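Local coordinates for PaxB (Photorhabdus luminescens, PDB 6EK4), which probably acts as one component of a two-component alpha-helical pore-forming toxin of the YaxAB kind, which perforates target membranes, at residues 12-17 with 310-315; 71-76 with 335-340; 58-63 with 131-136. One frame throughout, in Å; residues are numbered along the deposited sequence.

Contact 1: residues 12-17 with 310-315; sequences VVYPEI and NIFAKQ
I311 and the Y14 ring form the apolar centre, where an extended N-terminal segment packs on helix 247-321. The I311 side chain divides its work: CG2 packs against V12 CG1 at 3.8 Å and reaches the edge of the Y14 ring near its CD1, while I311 CD1 lies 4.2 Å from P15 CD. Next to it the Y14 and F312 rings make a T-shaped stack, with centroids 4.8 Å apart and planes inclined at 55°. The edge of F312 is directed at the tyrosine, its CE1 sitting over the middle of the Y14 face, 3.4 Å above the plane. Farther out the tyrosine turns polar. Y14 OH donates a 2.7 Å hydrogen bond to Q315 OE1, meeting a lone pair in the carbonyl plane at a C=O...donor angle of 120°. Q315 CG stands anti to the backbone N (chi1 -165°) and the chain runs on extended to the amide, whose plane is nearly perpendicular to the ring. K335 makes a cation-pi contact with Y14, so Y14 meets residues of helices 247-321 and 326-348. The arrangement is plain fold packing: a non-helical N-terminal arm packs on the surface of an elongated helical bundle.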
ATOM      1  N   VAL A  12      28.274  15.147  21.279  1.00 99.36           N
ATOM      2  CA  VAL A  12      27.433  13.971  20.897  1.00 97.46           C
ATOM      3  C   VAL A  12      25.949  14.328  20.963  1.00 96.30           C
ATOM      4  O   VAL A  12      25.506  14.990  21.902  1.00 96.95           O
ATOM      5  CB  VAL A  12      27.694  12.759  21.821  1.00 95.71           C
ATOM      6  CG1 VAL A  12      26.891  11.549  21.360  1.00 94.34           C
ATOM      7  CG2 VAL A  12      29.181  12.429  21.871  1.00 96.23           C
ATOM      8  N   VAL A  13      25.191  13.883  19.962  1.00 94.29           N
ATOM      9  CA  VAL A  13      23.745  14.102  19.919  1.00 93.03           C
ATOM     10  C   VAL A  13      23.027  12.778  19.661  1.00 90.20           C
ATOM     11  O   VAL A  13      23.457  11.985  18.822  1.00 88.93           O
ATOM     12  CB  VAL A  13      23.353  15.152  18.847  1.00 94.55           C
ATOM     13  CG1 VAL A  13      23.675  14.666  17.436  1.00 94.50           C
ATOM     14  CG2 VAL A  13      21.879  15.519  18.965  1.00 94.41           C
ATOM     15  N   TYR A  14      21.943  12.540  20.400  1.00 88.65           N
ATOM     16  CA  TYR A  14      21.146  11.327  20.235  1.00 86.50           C
ATOM     17  C   TYR A  14      20.126  11.517  19.109  1.00 86.80           C
ATOM     18  O   TYR A  14      19.629  12.626  18.912  1.00 88.34           O
ATOM     19  CB  TYR A  14      20.411  10.967  21.532  1.00 85.27           C
ATOM     20  CG  TYR A  14      21.292  10.760  22.755  1.00 84.52           C
ATOM     21  CD1 TYR A  14      22.583  10.241  22.647  1.00 83.89           C
ATOM     22  CD2 TYR A  14      20.811  11.051  24.029  1.00 84.16           C
ATOM     23  CE1 TYR A  14      23.372  10.044  23.771  1.00 83.23           C
ATOM     24  CE2 TYR A  14      21.591  10.854  25.156  1.00 83.86           C
ATOM     25  CZ  TYR A  14      22.871  10.351  25.023  1.00 83.40           C
ATOM     26  OH  TYR A  14      23.645  10.157  26.145  1.00 82.85           O
ATOM     27  N   PRO A  15      19.810  10.438  18.366  1.00 85.59           N
ATOM     28  CA  PRO A  15      18.790  10.541  17.315  1.00 85.43           C
ATOM     29  C   PRO A  15      17.378  10.749  17.866  1.00 85.11           C
ATOM     30  O   PRO A  15      17.043  10.204  18.916  1.00 84.26           O
ATOM     31  CB  PRO A  15      18.870   9.182  16.599  1.00 84.54           C
ATOM     32  CG  PRO A  15      20.165   8.576  17.015  1.00 84.28           C
ATOM     33  CD  PRO A  15      20.448   9.108  18.383  1.00 84.50           C
ATOM     34  N   GLU A  16      16.566  11.532  17.157  1.00 85.87           N
ATOM     35  CA  GLU A  16      15.151  11.681  17.494  1.00 85.68           C
ATOM     36  C   GLU A  16      14.385  10.537  16.838  1.00 82.16           C
ATOM     37  O   GLU A  16      14.342  10.438  15.611  1.00 82.15           O
ATOM     38  CB  GLU A  16      14.614  13.037  17.018  1.00 88.80           C
ATOM     39  CG  GLU A  16      13.206  13.381  17.507  1.00 90.49           C
ATOM     40  CD  GLU A  16      13.143  13.804  18.971  1.00 92.19           C
ATOM     41  OE1 GLU A  16      12.047  14.204  19.421  1.00 93.20           O
ATOM     42  OE2 GLU A  16      14.173  13.744  19.680  1.00 92.20           O
ATOM     43  N   ILE A  17      13.792   9.674  17.660  1.00 79.13           N
ATOM     44  CA  ILE A  17      13.115   8.472  17.180  1.00 76.59           C
ATOM     45  C   ILE A  17      11.625   8.535  17.508  1.00 75.78           C
ATOM     46  O   ILE A  17      11.242   8.825  18.641  1.00 75.45           O
ATOM     47  CB  ILE A  17      13.721   7.194  17.805  1.00 75.34           C
ATOM     48  CG1 ILE A  17      15.251   7.227  17.703  1.00 75.26           C
ATOM     49  CG2 ILE A  17      13.167   5.947  17.122  1.00 74.20           C
ATOM     50  CD1 ILE A  17      15.946   6.005  18.270  1.00 74.11           C
ATOM     51  N   ASN A 310      24.534   1.927  19.971  1.00 70.26           N
ATOM     52  CA  ASN A 310      25.969   1.964  19.668  1.00 71.24           C
ATOM     53  C   ASN A 310      26.619   3.281  20.102  1.00 72.18           C
ATOM     54  O   ASN A 310      27.787   3.300  20.497  1.00 72.24           O
ATOM     55  CB  ASN A 310      26.227   1.706  18.176  1.00 71.64           C
ATOM     56  CG  ASN A 310      26.169   0.229  17.817  1.00 71.12           C
ATOM     57  OD1 ASN A 310      26.522  -0.637  18.618  1.00 70.33           O
ATOM     58  ND2 ASN A 310      25.736  -0.062  16.597  1.00 71.96           N
ATOM     59  N   ILE A 311      25.861   4.375  20.024  1.00 72.71           N
ATOM     60  CA  ILE A 311      26.294   5.664  20.567  1.00 73.36           C
ATOM     61  C   ILE A 311      26.382   5.579  22.092  1.00 73.55           C
ATOM     62  O   ILE A 311      27.383   5.985  22.683  1.00 73.85           O
ATOM     63  CB  ILE A 311      25.344   6.811  20.147  1.00 73.53           C
ATOM     64  CG1 ILE A 311      25.605   7.193  18.687  1.00 74.41           C
ATOM     65  CG2 ILE A 311      25.523   8.035  21.043  1.00 74.42           C
ATOM     66  CD1 ILE A 311      24.544   8.084  18.077  1.00 74.84           C
ATOM     67  N   PHE A 312      25.328   5.052  22.712  1.00 73.31           N
ATOM     68  CA  PHE A 312      25.278   4.852  24.165  1.00 73.31           C
ATOM     69  C   PHE A 312      26.456   4.020  24.670  1.00 73.95           C
ATOM     70  O   PHE A 312      27.036   4.326  25.712  1.00 73.92           O
ATOM     71  CB  PHE A 312      23.967   4.154  24.562  1.00 72.86           C
ATOM     72  CG  PHE A 312      22.786   5.080  24.715  1.00 73.02           C
ATOM     73  CD1 PHE A 312      22.676   6.255  23.976  1.00 73.63           C
ATOM     74  CD2 PHE A 312      21.758   4.750  25.590  1.00 72.56           C
ATOM     75  CE1 PHE A 312      21.577   7.085  24.126  1.00 74.18           C
ATOM     76  CE2 PHE A 312      20.658   5.576  25.740  1.00 72.77           C
ATOM     77  CZ  PHE A 312      20.568   6.745  25.008  1.00 73.73           C
ATOM     78  N   ALA A 313      26.799   2.969  23.928  1.00 75.06           N
ATOM     79  CA  ALA A 313      27.884   2.064  24.311  1.00 75.90           C
ATOM     80  C   ALA A 313      29.246   2.754  24.261  1.00 77.66           C
ATOM     81  O   ALA A 313      30.005   2.708  25.229  1.00 78.87           O
ATOM     82  CB  ALA A 313      27.886   0.836  23.411  1.00 75.64           C
ATOM     83  N   LYS A 314      29.544   3.394  23.135  1.00 79.47           N
ATOM     84  CA  LYS A 314      30.829   4.068  22.939  1.00 81.47           C
ATOM     85  C   LYS A 314      30.984   5.304  23.833  1.00 81.29           C
ATOM     86  O   LYS A 314      32.103   5.701  24.155  1.00 81.68           O
ATOM     87  CB  LYS A 314      31.007   4.448  21.465  1.00 83.87           C
ATOM     88  CG  LYS A 314      32.385   4.990  21.112  1.00 86.60           C
ATOM     89  CD  LYS A 314      32.773   4.632  19.683  1.00 88.67           C
ATOM     90  CE  LYS A 314      33.874   5.533  19.145  1.00 90.95           C
ATOM     91  NZ  LYS A 314      33.333   6.814  18.607  1.00 91.68           N
ATOM     92  N   GLN A 315      29.863   5.901  24.233  1.00 80.74           N
ATOM     93  CA  GLN A 315      29.872   7.045  25.145  1.00 80.99           C
ATOM     94  C   GLN A 315      30.339   6.622  26.540  1.00 81.32           C
ATOM     95  O   GLN A 315      31.137   7.316  27.174  1.00 82.14           O
ATOM     96  CB  GLN A 315      28.479   7.674  25.223  1.00 80.56           C
ATOM     97  CG  GLN A 315      28.442   9.054  25.855  1.00 81.44           C
ATOM     98  CD  GLN A 315      27.078   9.712  25.736  1.00 81.65           C
ATOM     99  OE1 GLN A 315      26.052   9.033  25.673  1.00 80.26           O
ATOM    100  NE2 GLN A 315      27.061  11.041  25.707  1.00 83.15           N
TER

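Contact 2: residues 71-76 with 335-340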
ATOM      1  N   VAL A  71      18.949  -2.198  33.182  1.00 77.31           N
ATOM      2  CA  VAL A  71      20.408  -2.302  33.250  1.00 77.81           C
ATOM      3  C   VAL A  71      21.051  -0.993  33.724  1.00 78.89           C
ATOM      4  O   VAL A  71      21.889  -1.002  34.628  1.00 79.74           O
ATOM      5  CB  VAL A  71      21.004  -2.724  31.883  1.00 77.35           C
ATOM      6  CG1 VAL A  71      22.524  -2.628  31.890  1.00 76.86           C
ATOM      7  CG2 VAL A  71      20.572  -4.140  31.526  1.00 77.19           C
ATOM      8  N   LEU A  72      20.655   0.123  33.116  1.00 80.00           N
ATOM      9  CA  LEU A  72      21.209   1.438  33.467  1.00 81.34           C
ATOM     10  C   LEU A  72      20.821   1.901  34.873  1.00 82.90           C
ATOM     11  O   LEU A  72      21.584   2.619  35.515  1.00 84.20           O
ATOM     12  CB  LEU A  72      20.794   2.501  32.438  1.00 81.79           C
ATOM     13  CG  LEU A  72      21.728   2.719  31.243  1.00 81.70           C
ATOM     14  CD1 LEU A  72      22.235   1.407  30.658  1.00 81.36           C
ATOM     15  CD2 LEU A  72      21.020   3.543  30.177  1.00 82.25           C
ATOM     16  N   ARG A  73      19.646   1.490  35.345  1.00 84.68           N
ATOM     17  CA  ARG A  73      19.165   1.882  36.677  1.00 86.35           C
ATOM     18  C   ARG A  73      19.896   1.180  37.829  1.00 86.64           C
ATOM     19  O   ARG A  73      19.782   1.609  38.977  1.00 87.83           O
ATOM     20  CB  ARG A  73      17.658   1.636  36.799  1.00 87.54           C
ATOM     21  CG  ARG A  73      16.806   2.639  36.032  1.00 88.48           C
ATOM     22  CD  ARG A  73      15.304   2.388  36.151  1.00 89.85           C
ATOM     23  NE  ARG A  73      14.910   0.982  36.000  1.00 90.40           N
ATOM     24  CZ  ARG A  73      13.723   0.559  35.557  1.00 91.43           C
ATOM     25  NH1 ARG A  73      13.488  -0.746  35.470  1.00 91.34           N
ATOM     26  NH2 ARG A  73      12.767   1.415  35.196  1.00 91.85           N
ATOM     27  N   GLN A  74      20.634   0.113  37.531  1.00 86.41           N
ATOM     28  CA  GLN A  74      21.395  -0.609  38.555  1.00 87.51           C
ATOM     29  C   GLN A  74      22.674   0.118  38.989  1.00 88.68           C
ATOM     30  O   GLN A  74      23.186  -0.134  40.082  1.00 89.60           O
ATOM     31  CB  GLN A  74      21.741  -2.023  38.077  1.00 86.99           C
ATOM     32  CG  GLN A  74      20.532  -2.935  37.946  1.00 87.95           C
ATOM     33  CD  GLN A  74      20.903  -4.402  37.814  1.00 88.72           C
ATOM     34  OE1 GLN A  74      20.514  -5.067  36.854  1.00 88.61           O
ATOM     35  NE2 GLN A  74      21.655  -4.915  38.784  1.00 89.58           N
ATOM     36  N   LEU A  75      23.183   1.015  38.145  1.00 89.09           N
ATOM     37  CA  LEU A  75      24.447   1.712  38.424  1.00 89.39           C
ATOM     38  C   LEU A  75      24.344   2.838  39.472  1.00 91.00           C
ATOM     39  O   LEU A  75      25.094   2.824  40.449  1.00 90.56           O
ATOM     40  CB  LEU A  75      25.091   2.228  37.125  1.00 88.59           C
ATOM     41  CG  LEU A  75      26.039   1.249  36.426  1.00 87.61           C
ATOM     42  CD1 LEU A  75      25.335  -0.056  36.083  1.00 87.24           C
ATOM     43  CD2 LEU A  75      26.631   1.883  35.177  1.00 87.68           C
ATOM     44  N   PRO A  76      23.425   3.810  39.280  1.00 92.84           N
ATOM     45  CA  PRO A  76      23.311   4.941  40.220  1.00 94.21           C
ATOM     46  C   PRO A  76      23.241   4.599  41.722  1.00 95.51           C
ATOM     47  O   PRO A  76      23.905   5.266  42.517  1.00 96.33           O
ATOM     48  CB  PRO A  76      22.027   5.648  39.770  1.00 94.65           C
ATOM     49  CG  PRO A  76      21.905   5.324  38.326  1.00 93.95           C
ATOM     50  CD  PRO A  76      22.508   3.961  38.134  1.00 92.55           C
ATOM     51  N   LYS A 335      21.291  11.131  31.174  1.00 88.59           N
ATOM     52  CA  LYS A 335      20.947  11.584  29.824  1.00 87.50           C
ATOM     53  C   LYS A 335      20.444  10.401  28.994  1.00 84.53           C
ATOM     54  O   LYS A 335      19.460  10.520  28.261  1.00 83.56           O
ATOM     55  CB  LYS A 335      22.153  12.239  29.143  1.00 88.75           C
ATOM     56  CG  LYS A 335      21.782  13.206  28.032  1.00 90.72           C
ATOM     57  CD  LYS A 335      22.989  13.579  27.187  1.00 91.89           C
ATOM     58  CE  LYS A 335      22.599  14.503  26.045  1.00 93.42           C
ATOM     59  NZ  LYS A 335      23.708  14.687  25.070  1.00 94.15           N
ATOM     60  N   GLN A 336      21.128   9.264  29.122  1.00 81.80           N
ATOM     61  CA  GLN A 336      20.711   8.022  28.469  1.00 79.23           C
ATOM     62  C   GLN A 336      19.380   7.507  29.016  1.00 78.73           C
ATOM     63  O   GLN A 336      18.575   6.955  28.269  1.00 78.44           O
ATOM     64  CB  GLN A 336      21.782   6.938  28.628  1.00 77.46           C
ATOM     65  CG  GLN A 336      22.996   7.128  27.732  1.00 77.00           C
ATOM     66  CD  GLN A 336      23.990   5.984  27.833  1.00 75.76           C
ATOM     67  OE1 GLN A 336      23.700   4.938  28.415  1.00 74.39           O
ATOM     68  NE2 GLN A 336      25.171   6.178  27.259  1.00 76.04           N
ATOM     69  N   LEU A 337      19.159   7.680  30.316  1.00 79.22           N
ATOM     70  CA  LEU A 337      17.902   7.263  30.940  1.00 79.23           C
ATOM     71  C   LEU A 337      16.731   8.144  30.504  1.00 80.44           C
ATOM     72  O   LEU A 337      15.655   7.631  30.200  1.00 80.92           O
ATOM     73  CB  LEU A 337      18.024   7.256  32.467  1.00 79.68           C
ATOM     74  CG  LEU A 337      18.722   6.033  33.073  1.00 78.70           C
ATOM     75  CD1 LEU A 337      18.998   6.256  34.552  1.00 79.30           C
ATOM     76  CD2 LEU A 337      17.904   4.765  32.863  1.00 77.84           C
ATOM     77  N   ASP A 338      16.945   9.459  30.471  1.00 81.82           N
ATOM     78  CA  ASP A 338      15.923  10.401  29.990  1.00 83.15           C
ATOM     79  C   ASP A 338      15.499  10.094  28.553  1.00 81.81           C
ATOM     80  O   ASP A 338      14.333  10.269  28.195  1.00 82.23           O
ATOM     81  CB  ASP A 338      16.425  11.850  30.076  1.00 85.45           C
ATOM     82  CG  ASP A 338      16.429  12.393  31.497  1.00 87.61           C
ATOM     83  OD1 ASP A 338      16.143  11.630  32.445  1.00 88.84           O
ATOM     84  OD2 ASP A 338      16.723  13.596  31.664  1.00 89.76           O
ATOM     85  N   PHE A 339      16.451   9.645  27.739  1.00 79.96           N
ATOM     86  CA  PHE A 339      16.170   9.227  26.368  1.00 78.41           C
ATOM     87  C   PHE A 339      15.269   7.994  26.339  1.00 77.48           C
ATOM     88  O   PHE A 339      14.352   7.912  25.521  1.00 77.75           O
ATOM     89  CB  PHE A 339      17.475   8.940  25.623  1.00 77.69           C
ATOM     90  CG  PHE A 339      17.278   8.447  24.219  1.00 77.11           C
ATOM     91  CD1 PHE A 339      16.963   9.331  23.201  1.00 77.73           C
ATOM     92  CD2 PHE A 339      17.408   7.097  23.915  1.00 76.43           C
ATOM     93  CE1 PHE A 339      16.780   8.882  21.905  1.00 77.67           C
ATOM     94  CE2 PHE A 339      17.229   6.641  22.620  1.00 76.09           C
ATOM     95  CZ  PHE A 339      16.912   7.536  21.613  1.00 76.73           C
ATOM     96  N   LEU A 340      15.536   7.040  27.228  1.00 76.53           N
ATOM     97  CA  LEU A 340      14.715   5.832  27.339  1.00 75.51           C
ATOM     98  C   LEU A 340      13.347   6.136  27.953  1.00 76.68           C
ATOM     99  O   LEU A 340      12.342   5.548  27.549  1.00 76.60           O
ATOM    100  CB  LEU A 340      15.435   4.761  28.165  1.00 74.56           C
ATOM    101  CG  LEU A 340      16.717   4.187  27.553  1.00 73.34           C
ATOM    102  CD1 LEU A 340      17.469   3.351  28.578  1.00 72.95           C
ATOM    103  CD2 LEU A 340      16.416   3.367  26.308  1.00 72.45           C
TER
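L72 and L337 bring the C-terminal part of helix 42-73 against helix 326-348, a helix-helix contact within the elongated, all-helical bundle of this protein. Their CA atoms, 7.2 Å apart, are the nearest pair across the two segments, and both side chains set out toward the opposite backbone. L337 meets L72 close to its root: L337 CD2 lies 3.7 Å from L72 CB. The same methyl also touches the aliphatic start of R73, whose side chain crosses that of L337 at about a right angle, with R73 CG 4.0 Å from L337 CD2. One leucine branch therefore bridges two consecutive residues of the other helix. The outer part of L72 turns to different partners. L72 CD2 rests 3.9 Å from L340 CD1, one helical turn beyond Q336, and also packs against Q336 CB. L72 and Q336 again cross nearly perpendicularly. The glutamine CG stands anti to its own carbonyl carbon (chi1 -75°), and the chain beyond is extended, with the amide oxygen near the leucine methyl. Its NE2 is directed to helix 247-321, where it makes weak hydrogen bonds with F312 O and Q315 OE1. L340 is further packed by L68 and W309, placing this apolar patch among three helices. Q336 OE1 approaches L72 CD2 to 3.5 Å.

Contact 3: residues 58-63 with 131-136; sequences DEAARA and NLMASR
A60 and M133 have the nearest CA atoms where helices 42-73 and 101-141 run antiparallel, the axes of the short segments approaching to 9.8 Å at a signed crossing angle of -161°. The side chains are unequal: small alanines on one helix receive longer groups from the other. M133 does most of the reaching. Its CG is anti to the backbone N (chi1 -176°), but the chain then bends at chi2 and chi3, and the terminal methyl is what arrives at the alanine helix. M133 CE lies 3.8 Å from A61 CB and 3.7 Å from A61 N, while A60 CB is a little farther from M133 CE at 4.2 Å. A60 CB also meets R136 through the aliphatic part of the arginine, 4.1 Å from R136 CG, and L132 CG more loosely. Beyond that stem the R136 guanidinium comes back toward L132, whose CD1 lies 3.5 Å above one face, displaced toward the rim. Away from the interface, R62 NE pairs with D58 OD2 in a 2.9 Å salt bridge. The carboxylate oxygen lies close to the guanidinium plane, and S23 OG of helix 19-35 hydrogen-bonds with D58 OD1. L305 of helix 247-321 touches both M133 and A61. The contact is antiparallel helix packing within the elongated all-helical bundle, with helix 247-321 beside it.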
ATOM      1  N   ASP A  58       9.563  -4.986  15.598  1.00 63.88           N
ATOM      2  CA  ASP A  58       8.755  -4.183  16.515  1.00 64.06           C
ATOM      3  C   ASP A  58       8.821  -4.733  17.941  1.00 63.75           C
ATOM      4  O   ASP A  58       8.920  -3.967  18.899  1.00 63.08           O
ATOM      5  CB  ASP A  58       7.299  -4.139  16.040  1.00 64.33           C
ATOM      6  CG  ASP A  58       6.480  -3.083  16.758  1.00 64.78           C
ATOM      7  OD1 ASP A  58       6.932  -1.923  16.836  1.00 64.99           O
ATOM      8  OD2 ASP A  58       5.375  -3.413  17.235  1.00 65.77           O
ATOM      9  N   GLU A  59       8.764  -6.058  18.066  1.00 64.11           N
ATOM     10  CA  GLU A  59       8.892  -6.737  19.362  1.00 64.92           C
ATOM     11  C   GLU A  59      10.242  -6.447  20.014  1.00 64.32           C
ATOM     12  O   GLU A  59      10.315  -6.202  21.218  1.00 63.70           O
ATOM     13  CB  GLU A  59       8.718  -8.254  19.200  1.00 66.00           C
ATOM     14  CG  GLU A  59       7.282  -8.705  18.968  1.00 67.17           C
ATOM     15  CD  GLU A  59       7.181 -10.110  18.394  1.00 68.56           C
ATOM     16  OE1 GLU A  59       8.082 -10.941  18.647  1.00 69.73           O
ATOM     17  OE2 GLU A  59       6.190 -10.388  17.688  1.00 69.12           O
ATOM     18  N   ALA A  60      11.302  -6.482  19.210  1.00 63.80           N
ATOM     19  CA  ALA A  60      12.652  -6.199  19.689  1.00 63.59           C
ATOM     20  C   ALA A  60      12.781  -4.751  20.155  1.00 63.89           C
ATOM     21  O   ALA A  60      13.412  -4.475  21.178  1.00 64.59           O
ATOM     22  CB  ALA A  60      13.672  -6.495  18.601  1.00 63.39           C
ATOM     23  N   ALA A  61      12.179  -3.833  19.402  1.00 63.89           N
ATOM     24  CA  ALA A  61      12.195  -2.412  19.747  1.00 63.78           C
ATOM     25  C   ALA A  61      11.455  -2.141  21.059  1.00 64.22           C
ATOM     26  O   ALA A  61      11.939  -1.380  21.898  1.00 64.13           O
ATOM     27  CB  ALA A  61      11.589  -1.589  18.621  1.00 63.77           C
ATOM     28  N   ARG A  62      10.291  -2.768  21.227  1.00 64.51           N
ATOM     29  CA  ARG A  62       9.488  -2.605  22.445  1.00 65.41           C
ATOM     30  C   ARG A  62      10.171  -3.175  23.691  1.00 65.31           C
ATOM     31  O   ARG A  62      10.050  -2.610  24.776  1.00 65.42           O
ATOM     32  CB  ARG A  62       8.115  -3.262  22.281  1.00 66.02           C
ATOM     33  CG  ARG A  62       7.176  -2.525  21.342  1.00 66.98           C
ATOM     34  CD  ARG A  62       5.944  -3.363  21.039  1.00 68.02           C
ATOM     35  NE  ARG A  62       5.069  -2.726  20.054  1.00 68.83           N
ATOM     36  CZ  ARG A  62       4.223  -1.729  20.313  1.00 70.11           C
ATOM     37  NH1 ARG A  62       4.112  -1.220  21.539  1.00 70.57           N
ATOM     38  NH2 ARG A  62       3.476  -1.232  19.331  1.00 70.76           N
ATOM     39  N   ALA A  63      10.876  -4.292  23.528  1.00 64.79           N
ATOM     40  CA  ALA A  63      11.526  -4.976  24.647  1.00 64.82           C
ATOM     41  C   ALA A  63      12.843  -4.319  25.047  1.00 65.15           C
ATOM     42  O   ALA A  63      13.250  -4.400  26.207  1.00 65.16           O
ATOM     43  CB  ALA A  63      11.761  -6.438  24.302  1.00 64.95           C
ATOM     44  N   ASN A 131      23.130  -5.294  18.117  1.00 74.37           N
ATOM     45  CA  ASN A 131      23.315  -6.454  17.242  1.00 74.65           C
ATOM     46  C   ASN A 131      21.999  -7.168  16.941  1.00 73.65           C
ATOM     47  O   ASN A 131      21.809  -7.686  15.840  1.00 73.80           O
ATOM     48  CB  ASN A 131      24.309  -7.444  17.860  1.00 75.49           C
ATOM     49  CG  ASN A 131      25.714  -6.877  17.969  1.00 76.53           C
ATOM     50  OD1 ASN A 131      25.955  -5.710  17.657  1.00 76.52           O
ATOM     51  ND2 ASN A 131      26.650  -7.705  18.417  1.00 77.82           N
ATOM     52  N   LEU A 132      21.101  -7.195  17.926  1.00 72.63           N
ATOM     53  CA  LEU A 132      19.772  -7.778  17.754  1.00 71.95           C
ATOM     54  C   LEU A 132      18.941  -6.961  16.767  1.00 71.82           C
ATOM     55  O   LEU A 132      18.360  -7.515  15.835  1.00 72.30           O
ATOM     56  CB  LEU A 132      19.050  -7.873  19.104  1.00 71.54           C
ATOM     57  CG  LEU A 132      17.599  -8.368  19.113  1.00 71.63           C
ATOM     58  CD1 LEU A 132      17.440  -9.661  18.325  1.00 72.58           C
ATOM     59  CD2 LEU A 132      17.116  -8.551  20.543  1.00 71.29           C
ATOM     60  N   MET A 133      18.896  -5.646  16.970  1.00 71.12           N
ATOM     61  CA  MET A 133      18.152  -4.751  16.078  1.00 70.89           C
ATOM     62  C   MET A 133      18.734  -4.762  14.664  1.00 71.11           C
ATOM     63  O   MET A 133      17.998  -4.606  13.689  1.00 71.93           O
ATOM     64  CB  MET A 133      18.138  -3.321  16.639  1.00 70.89           C
ATOM     65  CG  MET A 133      17.310  -2.319  15.838  1.00 70.85           C
ATOM     66  SD  MET A 133      15.591  -2.804  15.565  1.00 70.85           S
ATOM     67  CE  MET A 133      14.935  -2.724  17.229  1.00 70.48           C
ATOM     68  N   ALA A 134      20.049  -4.950  14.560  1.00 71.04           N
ATOM     69  CA  ALA A 134      20.715  -5.068  13.262  1.00 71.32           C
ATOM     70  C   ALA A 134      20.304  -6.349  12.541  1.00 71.26           C
ATOM     71  O   ALA A 134      20.144  -6.350  11.321  1.00 72.03           O
ATOM     72  CB  ALA A 134      22.225  -5.025  13.433  1.00 71.99           C
ATOM     73  N   SER A 135      20.138  -7.433  13.298  1.00 70.58           N
ATOM     74  CA  SER A 135      19.669  -8.707  12.740  1.00 70.72           C
ATOM     75  C   SER A 135      18.217  -8.622  12.270  1.00 69.83           C
ATOM     76  O   SER A 135      17.838  -9.271  11.293  1.00 69.40           O
ATOM     77  CB  SER A 135      19.812  -9.838  13.762  1.00 70.29           C
ATOM     78  OG  SER A 135      21.175 -10.117  14.020  1.00 70.88           O
ATOM     79  N   ARG A 136      17.411  -7.827  12.972  1.00 68.90           N
ATOM     80  CA  ARG A 136      16.016  -7.610  12.595  1.00 68.85           C
ATOM     81  C   ARG A 136      15.923  -6.767  11.327  1.00 68.82           C
ATOM     82  O   ARG A 136      15.141  -7.077  10.427  1.00 68.92           O
ATOM     83  CB  ARG A 136      15.247  -6.928  13.731  1.00 68.81           C
ATOM     84  CG  ARG A 136      15.133  -7.764  14.995  1.00 69.27           C
ATOM     85  CD  ARG A 136      14.112  -8.880  14.851  1.00 69.88           C
ATOM     86  NE  ARG A 136      14.368  -9.976  15.784  1.00 71.45           N
ATOM     87  CZ  ARG A 136      15.254 -10.954  15.591  1.00 72.70           C
ATOM     88  NH1 ARG A 136      15.998 -11.001  14.487  1.00 72.84           N
ATOM     89  NH2 ARG A 136      15.399 -11.897  16.516  1.00 73.48           N
TER

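In the fold
The three contacts illustrate how an elongated bundle joins segments distant in sequence: all lie on the same side of the chain's centre. Contacts 1 and 2, with centres about 13 Å apart, touch directly. P15 O lies 3.3 Å from F339 CE1, and F312 CZ packs 3.4 Å from F339 CD2, the latter connecting the successive helices 247-321 and 326-348. Contact 3 is nested along the chain within the loop closed by contact 1; their centres are about 16 Å apart and nearest atoms about 5 Å. It shares helix 42-73 with contact 2, whose centre lies about 19 Å away. Of the bound ligands, a sodium ion lies about 7 Å from the R136 side chain of contact 3.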